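Local atomic coordinates of TetR family transcriptional regulator (Chloroflexus aurantiacus, PDB entry 3NRG), a protein that probably acts as a DNA-binding transcription regulator of the TetR family, recognising a cis-regulatory region through an N-terminal helix-turn-helix. Residues I111-K114 with A115-D118; P3-T6 with F7-L10. All coordinates share one frame; numbering follows the deposited sequence. Where two conformers were deposited one is given.

In the fold
The chain opens with interaction 2, where residues 3-10 form the short helix 5-8 and close a single turn beside the predicted helix-turn-helix. Helices 12-28, 36-43, 57-78 and 87-104 follow before interaction 1, residues 111-118, closes the turn that leads from helix 106-114 into the loop ahead of helix 124-147. Both contacts are local and stand in series, neither nested nor crossing; the centres of interaction 1 and interaction 2 are about 26 Å apart, and the nearest atoms of interaction 1 and interaction 2 about 12 Å. Interaction 2 ties the N-terminal tail to helix 12-28 and to the loop carrying Tyr53 and Phe54. Interaction 1 joins helices 106-114 and 157-179, while Ile111 reaches back to helix 12-28.

Interaction 1. Residues I111-K114 with A115-D118; sequences IAYK and ALYD
Ala115 N bonds to Ile111 O (3.3 Å) in the helical i to i+4 manner, after which the turn tightens as Leu116 N reaches Tyr113 O, three residues back, and Lys114 O accepts twice. Of its two donors, Asp118 N, 2.8 Å from Lys114 O, approaches almost end-on, at a C=O...N angle of 177°, whereas Tyr117 N comes from above the carbonyl plane. The side chains centre on the edge-to-face pair of Tyr113 and Tyr117, four residues apart, their ring planes at 67°. Tyr117 CE2 stands over the rim of one face of Tyr113, 3.6 Å from Tyr113 CZ. With CG anti to the backbone N, the first torsion (chi1 178°) brings the Tyr113 ring to the Tyr117 edge. Leu116 CD1 adds an apolar touch, 4.2 Å from Tyr113 CD1. Both hydroxyls bond to Glu170 on helix 157-179, one to each carboxylate oxygen, which fixes the two rings at their far ends. A leucine in place of Tyr113 would probably leave Glu170 OE1 without its hydroxyl partner and the Tyr117 edge without an aromatic face. Beside them, Asp118 OD2 lies 3.8 Å from Lys114 CB. The whole is an edge-to-face tyrosine pair on the turn that follows helix 106-114, held by Glu170 within the all-helical C-terminal domain of a TetR-family regulator, where Ile111 also packs on helix 12-28 of the predicted DNA-binding domain.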
loop_
_atom_site.group_PDB
_atom_site.type_symbol
_atom_site.label_atom_id
_atom_site.label_comp_id
_atom_site.label_asym_id
_atom_site.label_seq_id
_atom_site.Cartn_x
_atom_site.Cartn_y
_atom_site.Cartn_z
ATOM N N ILE A 111 4.636 5.350 -1.196
ATOM C CA ILE A 111 4.005 6.483 -1.890
ATOM C C ILE A 111 2.485 6.519 -1.572
ATOM O O ILE A 111 1.947 7.579 -1.246
ATOM C CB ILE A 111 4.298 6.432 -3.426
ATOM C CG1 ILE A 111 5.811 6.626 -3.704
ATOM C CG2 ILE A 111 3.457 7.469 -4.189
ATOM C CD1 ILE A 111 6.278 6.137 -5.088
ATOM N N ALA A 112 1.825 5.346 -1.604
ATOM C CA ALA A 112 0.398 5.219 -1.283
ATOM C C ALA A 112 0.135 5.506 0.208
ATOM O O ALA A 112 -0.906 6.073 0.552
ATOM C CB ALA A 112 -0.096 3.826 -1.647
ATOM N N TYR A 113 1.094 5.123 1.087
ATOM C CA TYR A 113 0.999 5.350 2.530
ATOM C C TYR A 113 1.091 6.840 2.862
ATOM O O TYR A 113 0.329 7.322 3.707
ATOM C CB TYR A 113 2.094 4.559 3.271
ATOM C CG TYR A 113 2.110 4.777 4.773
ATOM C CD1 TYR A 113 1.207 4.121 5.603
ATOM C CD2 TYR A 113 3.085 5.573 5.372
ATOM C CE1 TYR A 113 1.226 4.308 6.987
ATOM C CE2 TYR A 113 3.119 5.762 6.754
ATOM C CZ TYR A 113 2.189 5.125 7.559
ATOM O OH TYR A 113 2.225 5.305 8.918
ATOM N N LYS A 114 2.033 7.576 2.199
ATOM C CA LYS A 114 2.209 9.011 2.436
ATOM C C LYS A 114 0.978 9.812 1.987
ATOM O O LYS A 114 0.666 10.835 2.588
ATOM C CB LYS A 114 3.479 9.534 1.743
ATOM C CG LYS A 114 4.769 9.241 2.504
ATOM C CD LYS A 114 5.953 9.990 1.891
ATOM C CE LYS A 114 7.184 9.916 2.757
ATOM N NZ LYS A 114 8.272 10.770 2.235
ATOM N N ALA A 115 0.251 9.318 0.950
ATOM C CA ALA A 115 -0.957 9.975 0.424
ATOM C C ALA A 115 -2.073 10.081 1.484
ATOM O O ALA A 115 -2.947 10.942 1.370
ATOM C CB ALA A 115 -1.468 9.226 -0.801
ATOM N N LEU A 116 -2.033 9.204 2.515
ATOM C CA LEU A 116 -3.002 9.208 3.616
ATOM C C LEU A 116 -2.837 10.434 4.529
ATOM O O LEU A 116 -3.799 10.835 5.189
ATOM C CB LEU A 116 -2.854 7.937 4.467
ATOM C CG LEU A 116 -3.239 6.616 3.816
ATOM C CD1 LEU A 116 -2.677 5.458 4.596
ATOM C CD2 LEU A 116 -4.746 6.487 3.673
ATOM N N TYR A 117 -1.609 10.990 4.612
ATOM C CA TYR A 117 -1.301 12.077 5.542
ATOM C C TYR A 117 -0.858 13.371 4.852
ATOM O O TYR A 117 -1.265 14.458 5.270
ATOM C CB TYR A 117 -0.235 11.620 6.569
ATOM C CG TYR A 117 -0.527 10.268 7.193
ATOM C CD1 TYR A 117 -1.462 10.136 8.217
ATOM C CD2 TYR A 117 0.123 9.119 6.752
ATOM C CE1 TYR A 117 -1.760 8.891 8.769
ATOM C CE2 TYR A 117 -0.162 7.870 7.301
ATOM C CZ TYR A 117 -1.101 7.761 8.314
ATOM O OH TYR A 117 -1.378 6.536 8.862
ATOM N N ASP A 118 0.002 13.260 3.830
ATOM C CA ASP A 118 0.574 14.419 3.144
ATOM C C ASP A 118 -0.410 15.140 2.212
ATOM O O ASP A 118 -1.317 14.512 1.659
ATOM C CB ASP A 118 1.858 14.020 2.386
ATOM C CG ASP A 118 2.998 13.535 3.285
ATOM O OD1 ASP A 118 2.824 13.543 4.533
ATOM O OD2 ASP A 118 4.060 13.147 2.742
#

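Interaction 2. Residues P3-T6 with F7-L10; sequences PTET and FFNL
Pro3 and Phe8 meet across the first turn of helix 5-8, where Pro3 CG lies 3.7 Å from Phe8 CZ at the far end of the ring. Phe7 comes in from another direction: Phe7 CD2 sits 3.8 Å from Pro3 CB and also covers one face of Phe8 near the rim. Between these residues Thr4 takes the N-cap position. With chi1 at 76°, Thr4 OG1 swings back over the helix start and accepts a weak capping bond from Phe7 N, 3.4 Å away. Thr4 O takes further weak bonds from the amides of Phe7 and Phe8. At the other end, Glu5 O is gripped twice by Asn9, by the backbone N at 2.8 Å and by ND2 at 2.7 Å. The ND2 bond is bent (128°), which makes it the weaker although it is the shorter. Farther out, Thr4 OG1 bonds to Gln52 O, and the Thr4 backbone pairs with Tyr53. Phe7 meets the rings of Phe54 and Tyr63 and packs on Leu18 and Ile19 of helix 12-28. A threonine N-cap flanked by apolar contact between the residue before it and the fourth after it is a hydrophobic staple, here seating the N-terminal helix against the predicted helix-turn-helix domain.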
loop_
_atom_site.group_PDB
_atom_site.type_symbol
_atom_site.label_atom_id
_atom_site.label_comp_id
_atom_site.label_asym_id
_atom_site.label_seq_id
_atom_site.Cartn_x
_atom_site.Cartn_y
_atom_site.Cartn_z
ATOM N N PRO A 3 0.640 10.521 -18.801
ATOM C CA PRO A 3 2.040 10.662 -19.263
ATOM C C PRO A 3 2.102 10.745 -20.786
ATOM O O PRO A 3 1.245 10.178 -21.462
ATOM C CB PRO A 3 2.723 9.385 -18.749
ATOM C CG PRO A 3 1.811 8.848 -17.702
ATOM C CD PRO A 3 0.430 9.230 -18.116
ATOM N N THR A 4 3.095 11.476 -21.331
ATOM C CA THR A 4 3.216 11.669 -22.780
ATOM C C THR A 4 3.485 10.357 -23.506
ATOM O O THR A 4 3.976 9.395 -22.899
ATOM C CB THR A 4 4.293 12.723 -23.117
ATOM O OG1 THR A 4 5.591 12.152 -22.948
ATOM C CG2 THR A 4 4.153 13.998 -22.289
ATOM N N GLU A 5 3.199 10.330 -24.819
ATOM C CA GLU A 5 3.467 9.169 -25.659
ATOM C C GLU A 5 4.976 8.966 -25.833
ATOM O O GLU A 5 5.414 7.849 -26.084
ATOM C CB GLU A 5 2.766 9.309 -27.016
ATOM C CG GLU A 5 1.849 8.143 -27.342
ATOM C CD GLU A 5 0.709 7.920 -26.368
ATOM O OE1 GLU A 5 -0.264 8.706 -26.399
ATOM O OE2 GLU A 5 0.797 6.972 -25.559
ATOM N N THR A 6 5.774 10.043 -25.620
ATOM C CA THR A 6 7.238 9.990 -25.668
ATOM C C THR A 6 7.758 9.094 -24.535
ATOM O O THR A 6 8.671 8.297 -24.752
ATOM C CB THR A 6 7.829 11.415 -25.593
ATOM O OG1 THR A 6 7.147 12.264 -26.521
ATOM C CG2 THR A 6 9.331 11.442 -25.868
ATOM N N PHE A 7 7.135 9.200 -23.336
ATOM C CA PHE A 7 7.464 8.372 -22.171
ATOM C C PHE A 7 7.135 6.915 -22.445
ATOM O O PHE A 7 7.951 6.039 -22.154
ATOM C CB PHE A 7 6.710 8.868 -20.917
ATOM C CG PHE A 7 6.796 7.943 -19.715
ATOM C CD1 PHE A 7 7.953 7.881 -18.942
ATOM C CD2 PHE A 7 5.711 7.151 -19.346
ATOM C CE1 PHE A 7 8.038 7.010 -17.847
ATOM C CE2 PHE A 7 5.798 6.284 -18.250
ATOM C CZ PHE A 7 6.958 6.222 -17.506
ATOM N N PHE A 8 5.938 6.649 -23.009
ATOM C CA PHE A 8 5.491 5.285 -23.304
ATOM C C PHE A 8 6.257 4.652 -24.461
ATOM O O PHE A 8 6.404 3.430 -24.492
ATOM C CB PHE A 8 3.979 5.246 -23.569
ATOM C CG PHE A 8 3.116 5.607 -22.382
ATOM C CD1 PHE A 8 3.212 4.898 -21.188
ATOM C CD2 PHE A 8 2.146 6.596 -22.484
ATOM C CE1 PHE A 8 2.405 5.225 -20.094
ATOM C CE2 PHE A 8 1.321 6.902 -21.398
ATOM C CZ PHE A 8 1.450 6.209 -20.213
ATOM N N ASN A 9 6.755 5.480 -25.411
ATOM C CA ASN A 9 7.507 4.984 -26.568
ATOM C C ASN A 9 9.013 4.836 -26.294
ATOM O O ASN A 9 9.773 4.502 -27.209
ATOM C CB ASN A 9 7.241 5.836 -27.809
ATOM C CG ASN A 9 5.900 5.560 -28.453
ATOM O OD1 ASN A 9 5.639 4.464 -28.972
ATOM N ND2 ASN A 9 5.039 6.561 -28.479
ATOM N N LEU A 10 9.436 5.031 -25.023
ATOM C CA LEU A 10 10.832 4.850 -24.612
ATOM C C LEU A 10 11.219 3.368 -24.674
ATOM O O LEU A 10 10.387 2.509 -24.360
ATOM C CB LEU A 10 11.035 5.345 -23.166
ATOM C CG LEU A 10 11.208 6.837 -22.949
ATOM C CD1 LEU A 10 11.127 7.167 -21.474
ATOM C CD2 LEU A 10 12.534 7.330 -23.521
#